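Local structure of actinorhodin polyketide putative beta-ketoacyl synthase 2 (1TQY) at residues B[62-68]-B[81-85]; B[167-173]-B[394-399]. The protein is the chain length factor that pairs with a ketosynthase subunit in actinorhodin biosynthesis and probably helps to set the length of the polyketide chain. Residues are numbered along the deposited sequence.

Overall arrangement
The two contacts illustrate how chemistry follows position in a thiolase fold. Interaction 1 joins neighbours in sequence near the periphery, a turn to helix 78-93; interaction 2 brings together segments more than 200 residues apart near the centre of the chain, where the start of helix 171-185 crosses strand 391-398. They share no helix or strand, and their centres lie about 25 Å apart. Both are largely buried, yet the first relies on apolar and van der Waals packing across the interface, with Thr85 bonded within its own helix and Arg81 to the loop between the segments. The second adds a carboxylate-to-backbone hydrogen bond to its apolar packing and reaches the partner subunit.

Interaction 1 of 2, residues B[62-68]-B[81-85]; sequences FHAPDHI and RLALT
A short turn can pack on a helix through apolar and van der Waals contacts, and residues 62-68 against 81-85 are a clear case. After extended Phe62 and His63, the chain coils into a weakly bonded helical turn at about 64-67, with Ala64 O accepting from His67 N (2.6 Å) and Ile68 N (2.7 Å). Beside it, His63 ND1 donates to Asp66 OD2 at 3.1 Å. Residues 81-85 belong to helix 78-93. In register, Ala64 CA lies 6.5 Å from Arg81 CA and His67 CA 6.4 Å from Thr85 CA.

Apolar contacts come from Phe62 (chi1 t) and Ile68 (m, m). Leu82 CD2 makes a CH-pi contact over the Phe62 ring, 3.8 Å from its centroid, while Ile68 CD1 meets Leu84 CB at 3.7 Å. Ala83, pointing away from the turn, touches Val195 of strand 189-196, and Leu82 touches it too.

Polar side chains add van der Waals contact. Extended Arg81 (m, t, t) brings NH1 to 3.4 Å from Ala64 CB, while its NH2 and NE bond to Leu73 O and Thr76 OG1. Thr85 OG1 lies at the Phe62 ring edge, 3.3 Å from CE1, and donates to Arg81 O at 2.7 Å. With that hydroxyl bonded inside its own helix, it can sit against Phe62 and Ile68 without a polar partner in the turn.

Interaction 2 of 2, residues B[167-173]-B[394-399]; sequences AEQAGGL and VLARGR
This is a buried helix-on-sheet contact at the heart of the thiolase fold, whose layers run alpha-beta-alpha-beta-alpha. Residues 167-173 lead from strand 163-166 into helix 171-185 of the central helical layer and pack on strand 391-398, which lies between strands 301-303 and 402-410. In related ketosynthases the position of Gln169 holds the nucleophilic cysteine; here Gln169 OE1 makes a weak hydrogen bond to Tyr342 N.

The turn into the helix is sharp: Glu168 has a positive phi (43/-137), a conformation uncommon outside glycine, and Ala170 N bonds back to Ala167 O at 2.9 Å. The nearest pair of CA atoms is Ala170 CA and Gly398 CA, 4.5 Å apart. A beta carbon on Gly398 would lie only 2.5 Å from Ala167 O, so the lack of a side chain permits this closeness.

Along the regular strand, alternate residues face the helix. Leu173 CD2 meets Ala396 CB at 3.7 Å and Leu173 CD1 meets Val394 CG1 at 4.0 Å. Leu395 and Arg397 point away, Leu395 packing on helix 310-324 and Arg397 NH2 bonding to Leu312 O.

The strand's exit is polar. Arg399 reaches an acidic side chain of the ketosynthase subunit in a salt bridge, so this end of the contact abuts the heterodimer interface. Its backbone is fixed by Glu168: OE2 accepts from Arg399 N at 2.9 Å and from Gln169 N at 2.8 Å, and a water lies 2.7 Å from the same Glu168 OE2 and 3.3 Å from Arg397 O.

Interaction 1 of 2, residues B[62-68]-B[81-85]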
loop_
_atom_site.group_PDB
_atom_site.type_symbol
_atom_site.label_atom_id
_atom_site.label_comp_id
_atom_site.label_asym_id
_atom_site.label_seq_id
_atom_site.Cartn_x
_atom_site.Cartn_y
_atom_site.Cartn_z
ATOM N N PHE B 62 -8.119 17.376 19.741
ATOM C CA PHE B 62 -8.904 16.999 18.573
ATOM C C PHE B 62 -10.126 16.210 19.002
ATOM O O PHE B 62 -10.014 15.086 19.487
ATOM C CB PHE B 62 -8.073 16.136 17.619
ATOM C CG PHE B 62 -8.842 15.644 16.414
ATOM C CD1 PHE B 62 -9.232 16.531 15.414
ATOM C CD2 PHE B 62 -9.164 14.290 16.276
ATOM C CE1 PHE B 62 -9.930 16.082 14.287
ATOM C CE2 PHE B 62 -9.862 13.827 15.155
ATOM C CZ PHE B 62 -10.245 14.725 14.157
ATOM N N HIS B 63 -11.300 16.800 18.845
ATOM C CA HIS B 63 -12.520 16.090 19.200
ATOM C C HIS B 63 -13.199 15.806 17.866
ATOM O O HIS B 63 -13.824 16.689 17.284
ATOM C CB HIS B 63 -13.412 16.958 20.087
ATOM C CG HIS B 63 -14.622 16.240 20.598
ATOM N ND1 HIS B 63 -15.893 16.762 20.497
ATOM C CD2 HIS B 63 -14.758 15.030 21.193
ATOM C CE1 HIS B 63 -16.761 15.903 21.001
ATOM N NE2 HIS B 63 -16.098 14.843 21.430
ATOM N N ALA B 64 -13.074 14.570 17.392
ATOM C CA ALA B 64 -13.629 14.172 16.105
ATOM C C ALA B 64 -14.992 14.766 15.772
ATOM O O ALA B 64 -15.155 15.389 14.726
ATOM C CB ALA B 64 -13.675 12.648 16.002
ATOM N N PRO B 65 -15.983 14.601 16.664
ATOM C CA PRO B 65 -17.322 15.141 16.412
ATOM C C PRO B 65 -17.336 16.604 15.990
ATOM O O PRO B 65 -18.278 17.055 15.339
ATOM C CB PRO B 65 -18.042 14.912 17.741
ATOM C CG PRO B 65 -17.404 13.652 18.244
ATOM C CD PRO B 65 -15.936 13.921 17.970
ATOM N N ASP B 66 -16.302 17.353 16.345
ATOM C CA ASP B 66 -16.274 18.755 15.953
ATOM C C ASP B 66 -15.656 18.953 14.579
ATOM O O ASP B 66 -15.733 20.042 14.014
ATOM C CB ASP B 66 -15.508 19.596 16.977
ATOM C CG ASP B 66 -16.235 19.699 18.310
ATOM O OD1 ASP B 66 -17.474 19.866 18.306
ATOM O OD2 ASP B 66 -15.566 19.635 19.361
ATOM N N HIS B 67 -15.049 17.908 14.027
ATOM C CA HIS B 67 -14.407 18.041 12.720
ATOM C C HIS B 67 -14.948 17.084 11.658
ATOM O O HIS B 67 -14.909 17.389 10.467
ATOM C CB HIS B 67 -12.908 17.825 12.881
ATOM C CG HIS B 67 -12.238 18.855 13.739
ATOM N ND1 HIS B 67 -11.633 19.976 13.215
ATOM C CD2 HIS B 67 -12.064 18.927 15.080
ATOM C CE1 HIS B 67 -11.109 20.692 14.193
ATOM N NE2 HIS B 67 -11.357 20.077 15.335
ATOM N N ILE B 68 -15.455 15.938 12.104
ATOM C CA ILE B 68 -15.981 14.902 11.224
ATOM C C ILE B 68 -17.516 14.778 11.316
ATOM O O ILE B 68 -18.100 14.844 12.408
ATOM C CB ILE B 68 -15.343 13.535 11.600
ATOM C CG1 ILE B 68 -13.819 13.590 11.404
ATOM C CG2 ILE B 68 -15.987 12.414 10.811
ATOM C CD1 ILE B 68 -13.376 13.933 9.984
ATOM N N ARG B 81 -9.925 9.766 10.938
ATOM C CA ARG B 81 -10.573 11.037 11.245
ATOM C C ARG B 81 -9.572 12.174 11.142
ATOM O O ARG B 81 -9.890 13.274 10.674
ATOM C CB ARG B 81 -11.181 10.994 12.643
ATOM C CG ARG B 81 -12.234 9.923 12.776
ATOM C CD ARG B 81 -12.660 9.816 14.207
ATOM N NE ARG B 81 -13.721 8.840 14.431
ATOM C CZ ARG B 81 -14.243 8.607 15.630
ATOM N NH1 ARG B 81 -13.791 9.284 16.685
ATOM N NH2 ARG B 81 -15.206 7.712 15.776
ATOM N N LEU B 82 -8.350 11.902 11.584
ATOM C CA LEU B 82 -7.288 12.890 11.515
ATOM C C LEU B 82 -6.928 13.155 10.050
ATOM O O LEU B 82 -6.746 14.304 9.651
ATOM C CB LEU B 82 -6.067 12.390 12.295
ATOM C CG LEU B 82 -6.288 12.381 13.809
ATOM C CD1 LEU B 82 -5.317 11.432 14.490
ATOM C CD2 LEU B 82 -6.145 13.782 14.337
ATOM N N ALA B 83 -6.852 12.092 9.254
ATOM C CA ALA B 83 -6.527 12.199 7.836
ATOM C C ALA B 83 -7.593 12.980 7.069
ATOM O O ALA B 83 -7.269 13.764 6.184
ATOM C CB ALA B 83 -6.372 10.802 7.231
ATOM N N LEU B 84 -8.861 12.750 7.395
ATOM C CA LEU B 84 -9.949 13.454 6.722
ATOM C C LEU B 84 -9.906 14.932 7.111
ATOM O O LEU B 84 -10.152 15.799 6.283
ATOM C CB LEU B 84 -11.311 12.854 7.112
ATOM C CG LEU B 84 -11.687 11.461 6.572
ATOM C CD1 LEU B 84 -12.900 10.920 7.318
ATOM C CD2 LEU B 84 -11.981 11.557 5.077
ATOM N N THR B 85 -9.576 15.215 8.367
ATOM C CA THR B 85 -9.518 16.591 8.829
ATOM C C THR B 85 -8.375 17.291 8.130
ATOM O O THR B 85 -8.509 18.422 7.649
ATOM C CB THR B 85 -9.285 16.650 10.336
ATOM O OG1 THR B 85 -10.324 15.929 11.001
ATOM C CG2 THR B 85 -9.261 18.086 10.819
#

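Interaction 2 of 2, residues B[167-173]-B[394-399]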
loop_
_atom_site.group_PDB
_atom_site.type_symbol
_atom_site.label_atom_id
_atom_site.label_comp_id
_atom_site.label_asym_id
_atom_site.label_seq_id
_atom_site.Cartn_x
_atom_site.Cartn_y
_atom_site.Cartn_z
ATOM N N ALA B 167 5.096 1.167 3.733
ATOM C CA ALA B 167 6.558 1.055 3.803
ATOM C C ALA B 167 7.016 1.730 5.096
ATOM O O ALA B 167 7.948 2.539 5.107
ATOM C CB ALA B 167 7.200 1.746 2.593
ATOM N N GLU B 168 6.341 1.377 6.186
ATOM C CA GLU B 168 6.596 1.951 7.502
ATOM C C GLU B 168 6.781 3.466 7.377
ATOM O O GLU B 168 6.017 4.107 6.645
ATOM C CB GLU B 168 7.792 1.272 8.157
ATOM C CG GLU B 168 7.661 1.215 9.671
ATOM C CD GLU B 168 8.667 2.115 10.356
ATOM O OE1 GLU B 168 8.543 2.317 11.578
ATOM O OE2 GLU B 168 9.584 2.616 9.663
ATOM N N GLN B 169 7.762 4.051 8.062
ATOM C CA GLN B 169 7.967 5.517 8.004
ATOM C C GLN B 169 8.481 6.049 6.665
ATOM O O GLN B 169 8.543 7.261 6.444
ATOM C CB GLN B 169 8.913 5.989 9.130
ATOM C CG GLN B 169 9.067 7.533 9.210
ATOM C CD GLN B 169 8.698 8.109 10.580
ATOM O OE1 GLN B 169 7.983 7.472 11.358
ATOM N NE2 GLN B 169 9.170 9.324 10.870
ATOM N N ALA B 170 8.868 5.160 5.769
ATOM C CA ALA B 170 9.348 5.633 4.475
ATOM C C ALA B 170 8.155 5.849 3.543
ATOM O O ALA B 170 8.232 6.614 2.586
ATOM C CB ALA B 170 10.303 4.616 3.867
ATOM N N GLY B 171 7.054 5.171 3.851
ATOM C CA GLY B 171 5.865 5.245 3.021
ATOM C C GLY B 171 5.338 6.624 2.684
ATOM O O GLY B 171 4.983 6.880 1.534
ATOM N N GLY B 172 5.272 7.495 3.685
ATOM C CA GLY B 172 4.783 8.845 3.492
ATOM C C GLY B 172 5.488 9.597 2.385
ATOM O O GLY B 172 4.837 10.287 1.597
ATOM N N LEU B 173 6.811 9.475 2.318
ATOM C CA LEU B 173 7.580 10.153 1.277
ATOM C C LEU B 173 7.321 9.449 -0.044
ATOM O O LEU B 173 7.134 10.096 -1.066
ATOM C CB LEU B 173 9.080 10.127 1.616
ATOM C CG LEU B 173 9.766 11.491 1.732
ATOM C CD1 LEU B 173 8.990 12.345 2.707
ATOM C CD2 LEU B 173 11.226 11.335 2.191
ATOM N N VAL B 394 14.705 16.098 2.007
ATOM C CA VAL B 394 13.964 15.442 3.083
ATOM C C VAL B 394 14.241 13.946 2.973
ATOM O O VAL B 394 14.177 13.374 1.886
ATOM C CB VAL B 394 12.435 15.704 2.972
ATOM C CG1 VAL B 394 11.685 14.969 4.092
ATOM C CG2 VAL B 394 12.161 17.206 3.074
ATOM N N LEU B 395 14.554 13.323 4.104
ATOM C CA LEU B 395 14.887 11.899 4.158
ATOM C C LEU B 395 13.972 11.109 5.083
ATOM O O LEU B 395 13.538 11.613 6.116
ATOM C CB LEU B 395 16.319 11.740 4.661
ATOM C CG LEU B 395 17.376 12.479 3.847
ATOM C CD1 LEU B 395 18.752 12.233 4.431
ATOM C CD2 LEU B 395 17.300 11.995 2.411
ATOM N N ALA B 396 13.701 9.860 4.731
ATOM C CA ALA B 396 12.867 9.026 5.583
ATOM C C ALA B 396 13.277 7.584 5.393
ATOM O O ALA B 396 13.615 7.182 4.288
ATOM C CB ALA B 396 11.393 9.190 5.220
ATOM N N ARG B 397 13.297 6.806 6.469
ATOM C CA ARG B 397 13.633 5.399 6.317
ATOM C C ARG B 397 12.539 4.590 6.950
ATOM O O ARG B 397 11.852 5.053 7.852
ATOM C CB ARG B 397 14.947 5.036 7.000
ATOM C CG ARG B 397 16.126 5.828 6.527
ATOM C CD ARG B 397 16.799 6.462 7.721
ATOM N NE ARG B 397 17.949 5.688 8.135
ATOM C CZ ARG B 397 18.666 5.913 9.232
ATOM N NH1 ARG B 397 18.366 6.901 10.072
ATOM N NH2 ARG B 397 19.711 5.144 9.460
ATOM N N GLY B 398 12.378 3.373 6.460
ATOM C CA GLY B 398 11.373 2.500 7.014
ATOM C C GLY B 398 12.061 1.254 7.518
ATOM O O GLY B 398 13.044 0.797 6.938
ATOM N N ARG B 399 11.542 0.714 8.613
ATOM C CA ARG B 399 12.071 -0.493 9.217
ATOM C C ARG B 399 12.270 -1.588 8.167
ATOM O O ARG B 399 11.416 -1.792 7.304
ATOM C CB ARG B 399 11.101 -0.973 10.291
ATOM C CG ARG B 399 11.443 -2.303 10.918
ATOM C CD ARG B 399 10.318 -2.707 11.837
ATOM N NE ARG B 399 10.569 -3.975 12.511
ATOM C CZ ARG B 399 11.293 -4.109 13.613
ATOM N NH1 ARG B 399 11.849 -3.049 14.178
ATOM N NH2 ARG B 399 11.448 -5.307 14.152
HETATM O O HOH W 1 11.576 3.940 10.919
#